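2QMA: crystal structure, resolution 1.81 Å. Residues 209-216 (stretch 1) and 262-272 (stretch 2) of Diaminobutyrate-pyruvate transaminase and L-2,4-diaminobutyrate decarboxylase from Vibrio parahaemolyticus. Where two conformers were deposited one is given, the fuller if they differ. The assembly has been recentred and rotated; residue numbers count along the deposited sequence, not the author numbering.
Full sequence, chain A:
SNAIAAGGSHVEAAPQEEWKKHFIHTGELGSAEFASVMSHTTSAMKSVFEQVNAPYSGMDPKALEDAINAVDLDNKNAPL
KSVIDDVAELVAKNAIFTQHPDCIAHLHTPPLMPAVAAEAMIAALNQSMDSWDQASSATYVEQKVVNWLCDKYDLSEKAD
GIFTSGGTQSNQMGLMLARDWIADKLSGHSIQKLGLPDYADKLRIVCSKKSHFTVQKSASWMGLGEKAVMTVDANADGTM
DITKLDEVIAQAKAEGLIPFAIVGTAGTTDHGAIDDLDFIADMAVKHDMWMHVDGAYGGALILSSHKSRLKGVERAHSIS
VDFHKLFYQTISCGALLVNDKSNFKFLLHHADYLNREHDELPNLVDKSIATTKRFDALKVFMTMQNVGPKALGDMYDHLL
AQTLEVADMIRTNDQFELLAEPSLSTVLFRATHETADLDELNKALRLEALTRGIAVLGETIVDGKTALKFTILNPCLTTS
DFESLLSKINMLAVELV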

# COMPACT_ATOMS: atom_id res chain seq x y z
N LYS A 209 -19.64 1.48 19.83
CA LYS A 209 -18.79 0.45 20.42
C LYS A 209 -18.36 -0.65 19.43
O LYS A 209 -17.37 -1.36 19.67
CB LYS A 209 -19.48 -0.14 21.66
CG LYS A 209 -19.85 0.96 22.69
CD LYS A 209 -19.51 0.57 24.11
CE LYS A 209 -18.05 0.97 24.43
NZ LYS A 209 -17.67 0.69 25.87
N LYS A 210 -19.10 -0.81 18.33
CA LYS A 210 -18.76 -1.82 17.34
C LYS A 210 -18.02 -1.28 16.09
O LYS A 210 -17.86 -2.03 15.11
CB LYS A 210 -20.01 -2.66 16.93
CG LYS A 210 -20.64 -3.50 18.03
CD LYS A 210 -19.82 -4.75 18.37
CE LYS A 210 -20.51 -5.64 19.38
NZ LYS A 210 -19.49 -6.45 20.14
N SER A 211 -17.57 -0.01 16.11
CA SER A 211 -16.87 0.57 14.96
C SER A 211 -15.51 -0.10 14.89
O SER A 211 -15.05 -0.66 15.89
CB SER A 211 -16.68 2.09 15.11
OG SER A 211 -17.89 2.82 15.01
N HIS A 212 -14.86 -0.05 13.72
CA HIS A 212 -13.51 -0.62 13.57
C HIS A 212 -12.46 0.15 14.39
O HIS A 212 -12.52 1.37 14.49
CB HIS A 212 -13.10 -0.73 12.09
CG HIS A 212 -11.97 -1.70 11.88
ND1 HIS A 212 -10.68 -1.29 11.66
CD2 HIS A 212 -11.95 -3.05 11.91
CE1 HIS A 212 -9.90 -2.35 11.53
NE2 HIS A 212 -10.64 -3.44 11.70
N PHE A 213 -11.54 -0.58 15.01
CA PHE A 213 -10.60 0.05 15.95
C PHE A 213 -9.62 0.97 15.24
O PHE A 213 -8.85 1.66 15.90
CB PHE A 213 -9.87 -0.98 16.84
CG PHE A 213 -9.33 -0.39 18.12
CD1 PHE A 213 -10.11 -0.36 19.28
CD2 PHE A 213 -8.04 0.18 18.17
CE1 PHE A 213 -9.62 0.21 20.46
CE2 PHE A 213 -7.54 0.74 19.34
CZ PHE A 213 -8.33 0.75 20.49
N THR A 214 -9.66 1.01 13.90
CA THR A 214 -8.89 2.02 13.19
C THR A 214 -9.44 3.44 13.46
O THR A 214 -8.81 4.42 13.05
CB THR A 214 -8.73 1.78 11.65
OG1 THR A 214 -10.01 1.55 11.04
CG2 THR A 214 -7.79 0.58 11.36
N VAL A 215 -10.58 3.56 14.15
CA VAL A 215 -11.02 4.92 14.60
C VAL A 215 -10.12 5.42 15.73
O VAL A 215 -9.59 6.51 15.67
CB VAL A 215 -12.55 5.04 15.01
CG1 VAL A 215 -12.90 6.47 15.48
CG2 VAL A 215 -13.47 4.66 13.85
N GLN A 216 -9.98 4.62 16.79
CA GLN A 216 -9.06 4.93 17.88
C GLN A 216 -7.63 5.05 17.32
O GLN A 216 -6.91 5.98 17.65
CB GLN A 216 -9.13 3.81 18.91
CG GLN A 216 -10.43 3.80 19.68
CD GLN A 216 -11.66 3.13 18.99
OE1 GLN A 216 -11.71 2.88 17.77
NE2 GLN A 216 -12.65 2.83 19.80
N ILE A 262 -18.25 12.11 12.98
CA ILE A 262 -19.03 10.93 13.45
C ILE A 262 -18.82 9.82 12.46
O ILE A 262 -18.91 10.05 11.25
CB ILE A 262 -20.56 11.26 13.64
CG1 ILE A 262 -21.26 10.01 14.21
CG2 ILE A 262 -21.20 11.74 12.33
CD1 ILE A 262 -22.59 10.33 14.99
N VAL A 263 -18.55 8.61 12.95
CA VAL A 263 -18.34 7.51 12.05
C VAL A 263 -19.60 6.63 11.97
O VAL A 263 -20.04 6.07 12.99
CB VAL A 263 -17.08 6.68 12.45
CG1 VAL A 263 -16.93 5.47 11.56
CG2 VAL A 263 -15.81 7.56 12.37
N GLY A 264 -20.16 6.52 10.76
CA GLY A 264 -21.23 5.55 10.51
C GLY A 264 -20.63 4.28 9.94
O GLY A 264 -19.90 4.35 8.95
N THR A 265 -20.92 3.12 10.51
CA THR A 265 -20.22 1.89 10.00
C THR A 265 -21.23 1.13 9.11
O THR A 265 -22.33 0.85 9.58
CB THR A 265 -19.62 1.00 11.16
OG1 THR A 265 -18.68 1.79 11.91
CG2 THR A 265 -18.88 -0.24 10.62
N ALA A 266 -20.89 0.90 7.84
CA ALA A 266 -21.72 0.13 6.93
C ALA A 266 -21.13 -1.26 6.82
O ALA A 266 -20.36 -1.55 5.90
CB ALA A 266 -21.90 0.84 5.50
N GLY A 267 -21.42 -2.08 7.82
CA GLY A 267 -20.94 -3.47 7.89
C GLY A 267 -19.89 -3.62 8.99
O GLY A 267 -18.70 -3.56 8.70
N THR A 268 -20.31 -3.81 10.24
CA THR A 268 -19.37 -4.02 11.36
C THR A 268 -18.64 -5.38 11.18
O THR A 268 -19.13 -6.25 10.42
CB THR A 268 -20.10 -4.01 12.71
OG1 THR A 268 -21.03 -5.11 12.77
CG2 THR A 268 -20.87 -2.68 12.92
N THR A 269 -17.48 -5.55 11.84
CA THR A 269 -16.59 -6.70 11.54
C THR A 269 -17.22 -8.03 11.93
O THR A 269 -17.16 -8.99 11.15
CB THR A 269 -15.16 -6.53 12.17
OG1 THR A 269 -14.54 -5.38 11.60
CG2 THR A 269 -14.26 -7.77 11.91
N ASP A 270 -17.85 -8.09 13.11
CA ASP A 270 -18.45 -9.32 13.61
C ASP A 270 -19.90 -9.57 13.19
O ASP A 270 -20.23 -10.70 12.75
CB ASP A 270 -18.32 -9.40 15.14
CG ASP A 270 -16.86 -9.53 15.61
OD1 ASP A 270 -15.99 -10.11 14.88
OD2 ASP A 270 -16.57 -9.06 16.74
N HIS A 271 -20.76 -8.55 13.35
CA HIS A 271 -22.18 -8.67 13.04
C HIS A 271 -22.53 -8.40 11.58
O HIS A 271 -23.54 -8.90 11.07
CB HIS A 271 -23.02 -7.77 13.97
CG HIS A 271 -23.03 -8.25 15.40
ND1 HIS A 271 -24.04 -9.03 15.92
CD2 HIS A 271 -22.13 -8.10 16.39
CE1 HIS A 271 -23.77 -9.32 17.18
NE2 HIS A 271 -22.62 -8.77 17.49
N GLY A 272 -21.74 -7.57 10.90
CA GLY A 272 -22.19 -7.09 9.60
C GLY A 272 -23.32 -6.08 9.69
O GLY A 272 -23.99 -5.82 8.71
O HOH W 1 -16.52 -2.94 12.68
O HOH W 2 -18.62 -9.41 18.53
O HOH W 3 -20.14 3.58 13.69
O HOH W 4 -15.83 1.41 11.69

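Two segments of a chain can be held together with little direct bonding when water fills the gaps between their polar groups, and this pair is a compact example. Stretch 2 enters as a strand, Val263 to Thr265 among its last residues, and then leaves it in a loop; stretch 1 is a loop that turns into a helix at Thr214. The backbones stay well apart, with CA atoms 6.1 Å apart at Ser211 and Thr265 and 7.1 Å apart at His212 and Thr269. Each segment is braced internally: Val215 N donates to His212 O (2.9 Å), and Gly272 N to Thr268 O (3.0 Å).

That spacing leaves room for solvent. Water 1 donates to Lys210 O and accepts from Thr269 N, both at 2.9 Å, so one molecule satisfies a carbonyl and an amide too distant to pair directly. Water 4 accepts from His212 N (2.7 Å) and donates to Thr265 OG1 (2.9 Å). Water 3 gathers three groups: it donates to Val263 O (2.6 Å), accepts from Thr265 OG1 (2.9 Å) and bonds Ser211 OG (2.7 Å). Thr265 OG1 thus gives a proton to one water and takes one from another, the double role a hydroxyl suits.

Apolar contacts complete the fit. Val215 and Val263 point toward each other's stretch and meet through their CG2 methyls at 4.0 Å, a contact that shields hydrocarbon from solvent. Lys210 lays its aliphatic portion against stretch 2, with CB 4.1 Å from Thr268 CG2 and CE 4.2 Å from His271 CD2. Water 2 links the Lys210 ammonium to Asp270, accepting a weak bond from Lys210 NZ (3.5 Å) and donating to Asp270 OD2 (2.7 Å). The His212 ring, tethered by a hydrogen bond between ND1 and Thr214 OG1 (3.0 Å), turns its edge to Thr269, His212 CD2 lying 3.5 Å from Thr269 OG1.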